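Local coordinates for protein endo-b-1,4-glucanase (Nasutitermes takasagoensis, PDB 1KS8) that probably hydrolyses internal beta-1,4-glucosidic linkages of cellulose and related beta-glucans, as a family 9 glycoside hydrolase built on an (alpha/alpha)6 barrel, at residues A[280-285]-A[310-314]; A[30-34]-A[360-364]; A[159-163]-A[177-181]. Residues are numbered along the deposited sequence.

Interaction 1: A[280-285]-A[310-314]; sequences YVNYLI and AAFIM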
ATOM      1  N   TYR A 280      -6.870 -16.563 -13.392  1.00 11.41           N
ATOM      2  CA  TYR A 280      -5.972 -16.342 -12.265  1.00 11.49           C
ATOM      3  C   TYR A 280      -6.630 -16.694 -10.934  1.00 11.17           C
ATOM      4  O   TYR A 280      -6.053 -17.415 -10.119  1.00 10.17           O
ATOM      5  CB  TYR A 280      -5.509 -14.883 -12.235  1.00 12.96           C
ATOM      6  CG  TYR A 280      -4.660 -14.543 -11.030  1.00 13.01           C
ATOM      7  CD1 TYR A 280      -3.423 -15.155 -10.828  1.00 14.61           C
ATOM      8  CD2 TYR A 280      -5.102 -13.620 -10.083  1.00 13.60           C
ATOM      9  CE1 TYR A 280      -2.645 -14.857  -9.706  1.00 14.84           C
ATOM     10  CE2 TYR A 280      -4.332 -13.315  -8.958  1.00 13.53           C
ATOM     11  CZ  TYR A 280      -3.109 -13.938  -8.778  1.00 13.57           C
ATOM     12  OH  TYR A 280      -2.354 -13.653  -7.662  1.00 18.56           O
ATOM     13  N   VAL A 281      -7.834 -16.179 -10.709  1.00 10.42           N
ATOM     14  CA  VAL A 281      -8.534 -16.455  -9.462  1.00 10.82           C
ATOM     15  C   VAL A 281      -8.813 -17.944  -9.294  1.00 12.11           C
ATOM     16  O   VAL A 281      -8.593 -18.498  -8.216  1.00 12.80           O
ATOM     17  CB  VAL A 281      -9.861 -15.668  -9.378  1.00 11.29           C
ATOM     18  CG1 VAL A 281     -10.626 -16.077  -8.126  1.00 11.69           C
ATOM     19  CG2 VAL A 281      -9.572 -14.169  -9.343  1.00 11.02           C
ATOM     20  N   ASN A 282      -9.290 -18.593 -10.352  1.00 12.33           N
ATOM     21  CA  ASN A 282      -9.581 -20.021 -10.286  1.00 12.46           C
ATOM     22  C   ASN A 282      -8.317 -20.786  -9.922  1.00 13.13           C
ATOM     23  O   ASN A 282      -8.360 -21.740  -9.146  1.00 12.60           O
ATOM     24  CB  ASN A 282     -10.133 -20.520 -11.625  1.00 12.97           C
ATOM     25  CG  ASN A 282     -11.544 -20.024 -11.897  1.00 14.22           C
ATOM     26  OD1 ASN A 282     -12.059 -20.165 -13.010  1.00 17.14           O
ATOM     27  ND2 ASN A 282     -12.179 -19.446 -10.883  1.00 12.57           N
ATOM     28  N   TYR A 283      -7.189 -20.360 -10.482  1.00 12.16           N
ATOM     29  CA  TYR A 283      -5.912 -20.996 -10.195  1.00 12.52           C
ATOM     30  C   TYR A 283      -5.568 -20.875  -8.713  1.00 12.06           C
ATOM     31  O   TYR A 283      -5.148 -21.844  -8.082  1.00 12.21           O
ATOM     32  CB  TYR A 283      -4.789 -20.358 -11.014  1.00 12.58           C
ATOM     33  CG  TYR A 283      -3.425 -20.802 -10.548  1.00 14.31           C
ATOM     34  CD1 TYR A 283      -2.983 -22.104 -10.774  1.00 16.62           C
ATOM     35  CD2 TYR A 283      -2.611 -19.947  -9.806  1.00 15.34           C
ATOM     36  CE1 TYR A 283      -1.768 -22.548 -10.267  1.00 18.43           C
ATOM     37  CE2 TYR A 283      -1.392 -20.381  -9.294  1.00 17.41           C
ATOM     38  CZ  TYR A 283      -0.980 -21.682  -9.525  1.00 18.92           C
ATOM     39  OH  TYR A 283       0.208 -22.128  -8.997  1.00 21.26           O
ATOM     40  N   LEU A 284      -5.734 -19.677  -8.160  1.00 11.14           N
ATOM     41  CA  LEU A 284      -5.436 -19.462  -6.750  1.00 10.84           C
ATOM     42  C   LEU A 284      -6.294 -20.352  -5.861  1.00 11.21           C
ATOM     43  O   LEU A 284      -5.789 -21.006  -4.952  1.00 11.18           O
ATOM     44  CB  LEU A 284      -5.672 -17.997  -6.367  1.00 10.56           C
ATOM     45  CG  LEU A 284      -4.729 -16.942  -6.948  1.00 10.23           C
ATOM     46  CD1 LEU A 284      -5.171 -15.568  -6.465  1.00 11.74           C
ATOM     47  CD2 LEU A 284      -3.289 -17.226  -6.518  1.00 11.34           C
ATOM     48  N   ILE A 285      -7.594 -20.370  -6.128  1.00 12.00           N
ATOM     49  CA  ILE A 285      -8.526 -21.165  -5.340  1.00 12.78           C
ATOM     50  C   ILE A 285      -8.297 -22.668  -5.458  1.00 13.33           C
ATOM     51  O   ILE A 285      -8.256 -23.382  -4.453  1.00 13.40           O
ATOM     52  CB  ILE A 285      -9.987 -20.859  -5.750  1.00 12.80           C
ATOM     53  CG1 ILE A 285     -10.311 -19.398  -5.428  1.00 13.86           C
ATOM     54  CG2 ILE A 285     -10.949 -21.805  -5.037  1.00 11.87           C
ATOM     55  CD1 ILE A 285     -11.714 -18.970  -5.803  1.00 15.09           C
ATOM     56  N   ALA A 310      -4.585 -11.012  -2.832  1.00  9.15           N
ATOM     57  CA  ALA A 310      -5.319 -11.935  -3.685  1.00  8.34           C
ATOM     58  C   ALA A 310      -6.801 -11.837  -3.335  1.00  9.48           C
ATOM     59  O   ALA A 310      -7.658 -11.839  -4.223  1.00 10.09           O
ATOM     60  CB  ALA A 310      -4.817 -13.359  -3.479  1.00 10.36           C
ATOM     61  N   ALA A 311      -7.103 -11.740  -2.043  1.00  9.07           N
ATOM     62  CA  ALA A 311      -8.488 -11.629  -1.602  1.00  9.16           C
ATOM     63  C   ALA A 311      -9.137 -10.394  -2.221  1.00  9.39           C
ATOM     64  O   ALA A 311     -10.291 -10.441  -2.649  1.00  9.28           O
ATOM     65  CB  ALA A 311      -8.561 -11.554  -0.076  1.00  9.15           C
ATOM     66  N   PHE A 312      -8.402  -9.287  -2.278  1.00  9.08           N
ATOM     67  CA  PHE A 312      -8.972  -8.080  -2.859  1.00  8.43           C
ATOM     68  C   PHE A 312      -9.230  -8.247  -4.352  1.00  9.08           C
ATOM     69  O   PHE A 312     -10.244  -7.775  -4.862  1.00  9.73           O
ATOM     70  CB  PHE A 312      -8.075  -6.866  -2.633  1.00 10.60           C
ATOM     71  CG  PHE A 312      -8.724  -5.578  -3.041  1.00  9.27           C
ATOM     72  CD1 PHE A 312      -9.896  -5.156  -2.421  1.00  9.96           C
ATOM     73  CD2 PHE A 312      -8.206  -4.819  -4.084  1.00 11.04           C
ATOM     74  CE1 PHE A 312     -10.549  -3.998  -2.834  1.00 11.35           C
ATOM     75  CE2 PHE A 312      -8.854  -3.656  -4.505  1.00 11.54           C
ATOM     76  CZ  PHE A 312     -10.025  -3.249  -3.879  1.00 12.25           C
ATOM     77  N   ILE A 313      -8.316  -8.908  -5.057  1.00  8.45           N
ATOM     78  CA  ILE A 313      -8.512  -9.136  -6.484  1.00  8.64           C
ATOM     79  C   ILE A 313      -9.775  -9.974  -6.668  1.00  8.79           C
ATOM     80  O   ILE A 313     -10.555  -9.739  -7.590  1.00  9.82           O
ATOM     81  CB  ILE A 313      -7.298  -9.864  -7.115  1.00  9.51           C
ATOM     82  CG1 ILE A 313      -6.114  -8.895  -7.216  1.00 11.14           C
ATOM     83  CG2 ILE A 313      -7.657 -10.402  -8.501  1.00 10.66           C
ATOM     84  CD1 ILE A 313      -6.367  -7.680  -8.108  1.00 13.15           C
ATOM     85  N   MET A 314      -9.984 -10.939  -5.780  1.00  9.33           N
ATOM     86  CA  MET A 314     -11.166 -11.793  -5.856  1.00  9.65           C
ATOM     87  C   MET A 314     -12.438 -10.986  -5.626  1.00 10.26           C
ATOM     88  O   MET A 314     -13.448 -11.198  -6.300  1.00 10.65           O
ATOM     89  CB  MET A 314     -11.079 -12.918  -4.827  1.00 10.04           C
ATOM     90  CG  MET A 314     -10.036 -13.963  -5.161  1.00 10.63           C
ATOM     91  SD  MET A 314     -10.022 -15.298  -3.959  1.00 12.28           S
ATOM     92  CE  MET A 314      -8.426 -16.029  -4.304  1.00 12.10           C
TER
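Two helices that pack at a distance need side chains long enough to span the gap, and the pairing of 280-285 with 310-314 illustrates how rotamers do this. The local axes approach only to 10.6 Å, and their N-to-C directions differ by 132°, a steeply inclined antiparallel pair. M314 bridges most of the space. Its CA-to-CB bond points sideways, but an m, t, t conformation extends the thioether chain across the gap to the opposite helix: CG of M314 lies 3.7 Å from CG1 of V281, and its CE reaches CD1 of L284 at 3.9 Å and CG1 of I285 at 4.0 Å. L284, in the common mt leucine rotamer, directs the same CD1 to CB of A310 (3.7 Å), where the small alanine leaves room for it. V281 has chi1 near t, which brings both methyls to the interface; its CG2 lies 4.3 Å from CG2 of I313. That isoleucine methyl also sits near the plane of the Y280 ring, at its edge, with CD2 of Y280 4.4 Å away.

The segments belong to consecutive helices of the barrel, 271-286 and 303-319. F330 of helix 324-341 touches both I285 and M314, and S258 of helix 257-268 touches Y280 and I313, so neighbouring helices flank the seam. F312 faces another way and meets W74 edge-to-face. Every contact between the two segments is apolar, which implies that their packing rests on hydrophobic burial and the fit of rotamers rather than on directional polar bonds.

Interaction 2: A[30-34]-A[360-364]; sequences VTWRK and HRSSS. With SO4 (sulfate ion), chain B.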
ATOM      1  N   VAL A  30      -3.749   8.238  17.120  1.00 12.15           N
ATOM      2  CA  VAL A  30      -2.625   7.472  17.651  1.00 10.97           C
ATOM      3  C   VAL A  30      -1.700   8.546  18.225  1.00 10.79           C
ATOM      4  O   VAL A  30      -0.752   9.003  17.580  1.00 10.15           O
ATOM      5  CB  VAL A  30      -1.924   6.669  16.538  1.00  9.18           C
ATOM      6  CG1 VAL A  30      -0.717   5.937  17.104  1.00 10.63           C
ATOM      7  CG2 VAL A  30      -2.907   5.675  15.937  1.00 10.18           C
ATOM      8  N   THR A  31      -2.007   8.943  19.455  1.00 12.14           N
ATOM      9  CA  THR A  31      -1.289  10.004  20.142  1.00 13.52           C
ATOM     10  C   THR A  31       0.091   9.708  20.708  1.00 12.29           C
ATOM     11  O   THR A  31       0.772  10.630  21.151  1.00 12.10           O
ATOM     12  CB  THR A  31      -2.163  10.601  21.258  1.00 14.99           C
ATOM     13  OG1 THR A  31      -2.550   9.569  22.168  1.00 17.26           O
ATOM     14  CG2 THR A  31      -3.410  11.238  20.659  1.00 18.47           C
ATOM     15  N   TRP A  32       0.514   8.445  20.721  1.00 10.43           N
ATOM     16  CA  TRP A  32       1.857   8.165  21.214  1.00 10.19           C
ATOM     17  C   TRP A  32       2.872   8.537  20.134  1.00 10.56           C
ATOM     18  O   TRP A  32       4.070   8.632  20.402  1.00 11.21           O
ATOM     19  CB  TRP A  32       2.022   6.700  21.647  1.00 11.15           C
ATOM     20  CG  TRP A  32       1.526   5.662  20.691  1.00 10.38           C
ATOM     21  CD1 TRP A  32       0.305   5.049  20.706  1.00 11.42           C
ATOM     22  CD2 TRP A  32       2.257   5.071  19.611  1.00  9.69           C
ATOM     23  NE1 TRP A  32       0.233   4.110  19.706  1.00 13.05           N
ATOM     24  CE2 TRP A  32       1.417   4.103  19.018  1.00  9.75           C
ATOM     25  CE3 TRP A  32       3.543   5.264  19.087  1.00 10.41           C
ATOM     26  CZ2 TRP A  32       1.819   3.328  17.926  1.00 10.51           C
ATOM     27  CZ3 TRP A  32       3.943   4.494  18.000  1.00  9.42           C
ATOM     28  CH2 TRP A  32       3.082   3.538  17.432  1.00 10.01           C
ATOM     29  N   ARG A  33       2.384   8.748  18.912  1.00  9.14           N
ATOM     30  CA  ARG A  33       3.246   9.171  17.809  1.00  9.22           C
ATOM     31  C   ARG A  33       3.365  10.692  17.898  1.00  9.79           C
ATOM     32  O   ARG A  33       2.387  11.380  18.211  1.00 10.36           O
ATOM     33  CB  ARG A  33       2.643   8.780  16.453  1.00  8.56           C
ATOM     34  CG  ARG A  33       2.917   7.346  16.003  1.00  7.99           C
ATOM     35  CD  ARG A  33       4.411   7.073  15.860  1.00  8.17           C
ATOM     36  NE  ARG A  33       5.122   8.247  15.358  1.00  7.85           N
ATOM     37  CZ  ARG A  33       5.020   8.728  14.124  1.00  7.72           C
ATOM     38  NH1 ARG A  33       4.243   8.128  13.231  1.00  7.46           N
ATOM     39  NH2 ARG A  33       5.666   9.841  13.798  1.00  9.07           N
ATOM     40  N   LYS A  34       4.556  11.212  17.620  1.00 10.17           N
ATOM     41  CA  LYS A  34       4.806  12.649  17.697  1.00 10.15           C
ATOM     42  C   LYS A  34       5.352  13.224  16.394  1.00 10.16           C
ATOM     43  O   LYS A  34       5.766  12.486  15.504  1.00  9.77           O
ATOM     44  CB  LYS A  34       5.811  12.936  18.815  1.00 11.23           C
ATOM     45  CG  LYS A  34       5.459  12.320  20.160  1.00 12.75           C
ATOM     46  CD  LYS A  34       4.152  12.867  20.705  1.00 14.69           C
ATOM     47  CE  LYS A  34       3.770  12.161  21.995  1.00 16.58           C
ATOM     48  NZ  LYS A  34       2.469  12.636  22.543  1.00 20.22           N
ATOM     49  N   HIS A 360       9.074  -3.052  14.501  1.00  7.70           N
ATOM     50  CA  HIS A 360       8.645  -1.678  14.297  1.00  6.34           C
ATOM     51  C   HIS A 360       9.210  -0.773  15.387  1.00  6.66           C
ATOM     52  O   HIS A 360       8.931  -0.953  16.574  1.00  7.19           O
ATOM     53  CB  HIS A 360       7.117  -1.721  14.322  1.00  7.11           C
ATOM     54  CG  HIS A 360       6.447  -0.447  13.929  1.00  6.67           C
ATOM     55  ND1 HIS A 360       6.070   0.507  14.849  1.00  7.70           N
ATOM     56  CD2 HIS A 360       6.016  -0.003  12.725  1.00  7.14           C
ATOM     57  CE1 HIS A 360       5.430   1.482  14.229  1.00  7.54           C
ATOM     58  NE2 HIS A 360       5.384   1.197  12.939  1.00  7.05           N
ATOM     59  N   ARG A 361       9.994   0.212  14.967  1.00  6.59           N
ATOM     60  CA  ARG A 361      10.643   1.125  15.894  1.00  6.59           C
ATOM     61  C   ARG A 361       9.764   2.005  16.769  1.00  6.51           C
ATOM     62  O   ARG A 361       9.842   1.933  17.996  1.00  7.55           O
ATOM     63  CB  ARG A 361      11.629   2.005  15.129  1.00  7.38           C
ATOM     64  CG  ARG A 361      12.812   1.234  14.574  1.00  6.99           C
ATOM     65  CD  ARG A 361      13.614   2.079  13.601  1.00  8.30           C
ATOM     66  NE  ARG A 361      14.795   1.379  13.098  1.00  8.56           N
ATOM     67  CZ  ARG A 361      14.770   0.381  12.219  1.00  9.37           C
ATOM     68  NH1 ARG A 361      13.618  -0.056  11.728  1.00  8.25           N
ATOM     69  NH2 ARG A 361      15.910  -0.173  11.818  1.00  9.49           N
ATOM     70  N   SER A 362       8.920   2.833  16.162  1.00  7.43           N
ATOM     71  CA  SER A 362       8.119   3.745  16.967  1.00  7.35           C
ATOM     72  C   SER A 362       7.233   3.083  18.012  1.00  7.19           C
ATOM     73  O   SER A 362       7.122   3.587  19.129  1.00  8.64           O
ATOM     74  CB  SER A 362       7.294   4.685  16.076  1.00  8.68           C
ATOM     75  OG  SER A 362       6.283   4.005  15.364  1.00  7.47           O
ATOM     76  N   SER A 363       6.615   1.957  17.680  1.00  7.11           N
ATOM     77  CA  SER A 363       5.758   1.291  18.656  1.00  6.92           C
ATOM     78  C   SER A 363       6.548   0.593  19.764  1.00  7.41           C
ATOM     79  O   SER A 363       6.021   0.347  20.844  1.00  8.00           O
ATOM     80  CB  SER A 363       4.828   0.281  17.968  1.00  8.02           C
ATOM     81  OG  SER A 363       5.549  -0.768  17.349  1.00  8.21           O
ATOM     82  N   SER A 364       7.811   0.274  19.504  1.00  7.62           N
ATOM     83  CA  SER A 364       8.629  -0.405  20.509  1.00  8.10           C
ATOM     84  C   SER A 364       9.099   0.538  21.611  1.00  8.86           C
ATOM     85  O   SER A 364       9.440   0.109  22.713  1.00  9.07           O
ATOM     86  CB  SER A 364       9.863  -1.028  19.855  1.00  7.73           C
ATOM     87  OG  SER A 364      10.845  -0.038  19.569  1.00  7.81           O
TER
HETATM   88  S   SO4 B 450      14.489  -2.498   8.993  1.00 16.40           S
HETATM   89  O1  SO4 B 450      14.590  -4.064   9.371  1.00 19.57           O
HETATM   90  O2  SO4 B 450      15.674  -1.899   9.569  1.00 18.50           O
HETATM   91  O3  SO4 B 450      14.421  -2.359   7.690  1.00 19.13           O
HETATM   92  O4  SO4 B 450      13.329  -2.051   9.721  1.00 17.02           O
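An indole resting against the backbone of a serine-rich turn is the striking feature here: W32 projects from 30-34 so that CZ3 of its ring lies 3.5 Å from O of S362 and 3.7 Å from N of S363. Its CH2 is also 3.7 Å from CB of S363, while CE1 of H360 approaches the ring edge. The outer end of the indole thus packs on a polar strip of backbone by van der Waals contact. R33 adds a smaller contact, its CD lying 3.6 Å from OG of S362, while its NH1 is engaged by the carbonyls of A18 and R20.

V30 to R33 form a type I beta turn, and NZ of K34 donates to O of T31 (3.0 Å). Across the gap, H360 is the N-cap of the short, weakly bonded helix 361-364: ND1 of H360 accepts from N of S363 (3.2 Å) and is also hydrogen-bonded to OG of S363 (2.9 Å). NE2 of H360 is hydrogen-bonded to OE1 of Q19, and the side chain of H360 is about 7 Å from that of E412, a predicted active-site residue, so the capped turn borders the probable catalytic region. R361 instead holds a sulfate, probably from the crystallisation liquor, through NH1 to O4 and NH2 to O2, both 2.8 Å.

W32 stacks on H385, whose backbone is hydrogen-bonded to S363. The contact therefore joins the loop between helix 5-18 and strand 60-61 to helix 361-364, which R361 further ties to G56 and to H124 at the end of helix 120-124.

Interaction 3: A[159-163]-A[177-181]; sequences LAAAS and LLTHA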
ATOM      1  N   LEU A 159      -2.598   9.479  -7.708  1.00  8.62           N
ATOM      2  CA  LEU A 159      -3.168  10.818  -7.802  1.00  9.21           C
ATOM      3  C   LEU A 159      -4.487  10.809  -8.570  1.00  9.22           C
ATOM      4  O   LEU A 159      -5.448  11.475  -8.175  1.00  9.88           O
ATOM      5  CB  LEU A 159      -2.164  11.761  -8.464  1.00  8.90           C
ATOM      6  CG  LEU A 159      -0.911  12.033  -7.626  1.00  9.69           C
ATOM      7  CD1 LEU A 159       0.148  12.695  -8.493  1.00 17.30           C
ATOM      8  CD2 LEU A 159      -1.261  12.911  -6.439  1.00 11.07           C
ATOM      9  N   ALA A 160      -4.539  10.043  -9.654  1.00  9.27           N
ATOM     10  CA  ALA A 160      -5.756   9.954 -10.453  1.00  9.17           C
ATOM     11  C   ALA A 160      -6.859   9.284  -9.642  1.00  9.30           C
ATOM     12  O   ALA A 160      -8.003   9.737  -9.639  1.00 10.37           O
ATOM     13  CB  ALA A 160      -5.489   9.171 -11.736  1.00  9.32           C
ATOM     14  N   ALA A 161      -6.516   8.206  -8.945  1.00  8.60           N
ATOM     15  CA  ALA A 161      -7.499   7.506  -8.125  1.00  9.24           C
ATOM     16  C   ALA A 161      -7.997   8.452  -7.035  1.00  9.14           C
ATOM     17  O   ALA A 161      -9.198   8.527  -6.763  1.00  9.82           O
ATOM     18  CB  ALA A 161      -6.878   6.259  -7.506  1.00  9.50           C
ATOM     19  N   ALA A 162      -7.074   9.180  -6.415  1.00  9.56           N
ATOM     20  CA  ALA A 162      -7.447  10.118  -5.366  1.00 10.08           C
ATOM     21  C   ALA A 162      -8.345  11.231  -5.906  1.00 10.56           C
ATOM     22  O   ALA A 162      -9.242  11.697  -5.207  1.00 10.11           O
ATOM     23  CB  ALA A 162      -6.197  10.716  -4.725  1.00  9.55           C
ATOM     24  N   SER A 163      -8.116  11.657  -7.146  1.00 10.11           N
ATOM     25  CA  SER A 163      -8.939  12.724  -7.714  1.00 10.87           C
ATOM     26  C   SER A 163     -10.399  12.282  -7.783  1.00 11.21           C
ATOM     27  O   SER A 163     -11.310  13.098  -7.656  1.00 12.93           O
ATOM     28  CB  SER A 163      -8.435  13.131  -9.108  1.00 11.18           C
ATOM     29  OG  SER A 163      -8.769  12.176 -10.101  1.00 12.37           O
ATOM     30  N   LEU A 177      -5.055  17.357  -7.896  1.00 13.17           N
ATOM     31  CA  LEU A 177      -4.557  15.988  -7.961  1.00 12.40           C
ATOM     32  C   LEU A 177      -4.450  15.527  -9.412  1.00 12.36           C
ATOM     33  O   LEU A 177      -3.444  14.951  -9.824  1.00 12.36           O
ATOM     34  CB  LEU A 177      -5.503  15.050  -7.210  1.00 12.65           C
ATOM     35  CG  LEU A 177      -5.541  15.141  -5.683  1.00 11.00           C
ATOM     36  CD1 LEU A 177      -6.741  14.369  -5.158  1.00 11.67           C
ATOM     37  CD2 LEU A 177      -4.247  14.590  -5.100  1.00 12.65           C
ATOM     38  N   LEU A 178      -5.500  15.785 -10.185  1.00 13.19           N
ATOM     39  CA  LEU A 178      -5.534  15.377 -11.583  1.00 14.41           C
ATOM     40  C   LEU A 178      -4.466  16.060 -12.429  1.00 13.90           C
ATOM     41  O   LEU A 178      -3.880  15.435 -13.312  1.00 15.14           O
ATOM     42  CB  LEU A 178      -6.921  15.644 -12.174  1.00 14.94           C
ATOM     43  CG  LEU A 178      -7.196  15.025 -13.547  1.00 18.37           C
ATOM     44  CD1 LEU A 178      -7.020  13.514 -13.482  1.00 17.47           C
ATOM     45  CD2 LEU A 178      -8.610  15.376 -13.982  1.00 19.20           C
ATOM     46  N   THR A 179      -4.210  17.340 -12.168  1.00 13.81           N
ATOM     47  CA  THR A 179      -3.192  18.064 -12.923  1.00 14.24           C
ATOM     48  C   THR A 179      -1.843  17.373 -12.742  1.00 12.80           C
ATOM     49  O   THR A 179      -1.130  17.108 -13.708  1.00 13.68           O
ATOM     50  CB  THR A 179      -3.081  19.532 -12.455  1.00 15.92           C
ATOM     51  OG1 THR A 179      -4.286  20.229 -12.793  1.00 18.02           O
ATOM     52  CG2 THR A 179      -1.899  20.223 -13.124  1.00 16.85           C
ATOM     53  N   HIS A 180      -1.506  17.074 -11.493  1.00 11.77           N
ATOM     54  CA  HIS A 180      -0.251  16.406 -11.183  1.00 11.36           C
ATOM     55  C   HIS A 180      -0.212  15.003 -11.774  1.00 11.23           C
ATOM     56  O   HIS A 180       0.826  14.560 -12.262  1.00 12.19           O
ATOM     57  CB  HIS A 180      -0.053  16.345  -9.668  1.00 11.15           C
ATOM     58  CG  HIS A 180       0.359  17.650  -9.064  1.00 11.86           C
ATOM     59  ND1 HIS A 180       1.658  18.110  -9.112  1.00 11.28           N
ATOM     60  CD2 HIS A 180      -0.358  18.610  -8.435  1.00 12.00           C
ATOM     61  CE1 HIS A 180       1.722  19.299  -8.539  1.00 11.68           C
ATOM     62  NE2 HIS A 180       0.512  19.626  -8.120  1.00 12.46           N
ATOM     63  N   ALA A 181      -1.346  14.310 -11.737  1.00 10.93           N
ATOM     64  CA  ALA A 181      -1.426  12.956 -12.279  1.00 11.01           C
ATOM     65  C   ALA A 181      -1.120  12.945 -13.775  1.00 10.60           C
ATOM     66  O   ALA A 181      -0.361  12.105 -14.250  1.00 11.00           O
ATOM     67  CB  ALA A 181      -2.811  12.372 -12.025  1.00 11.54           C
TER
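Close helix packing needs small residues beside large ones. Segments 159-163 and 177-181 run nearly antiparallel, at 157°, with local axes only 8.0 Å apart. L177 is the chief protrusion on its helix: its CD1 settles against the backbone of the other, 3.6 Å from both C of A162 and N of S163, and 3.7 Å from CB of A162, in a hollow left open by the short alanine side chain. L159 answers from the opposite helix, with its CD2 3.7 Å from CD2 of L177 and its CD1 3.8 Å from CB of H180. CB of A181 fits beside CB of L159 and N of A160, 3.7 Å from each. S163 is small enough to admit CB of L177 at 4.0 Å from its own CB; its OG turns back to donate a hydrogen bond to O of A160 (2.6 Å).

These consecutive helices, 149-165 and 171-190, are flanked by helix 89-106, through T100 on A162 and L177, and by helix 212-226, through A225 on S163 and L222 on A181.

From the N terminus, the chain passes through 30-34 and does not complete interaction 2 until 360-364, so this contact closes a loop that encloses both others. Inside it, interaction 3 closes first, a short helical hairpin joining 149-165 to 171-190; interaction 1 follows in series, joining 271-286 to 303-319. None of the loops cross. The principle is one of two scales: local contacts pair successive helices of the (alpha/alpha)6 barrel, whereas the long-range one brings an early loop to a late, short helix near the predicted active site. Interactions 1 and 2 lie on opposite sides of the chain's centre, their own centres about 35 Å apart, and none of the three touches another.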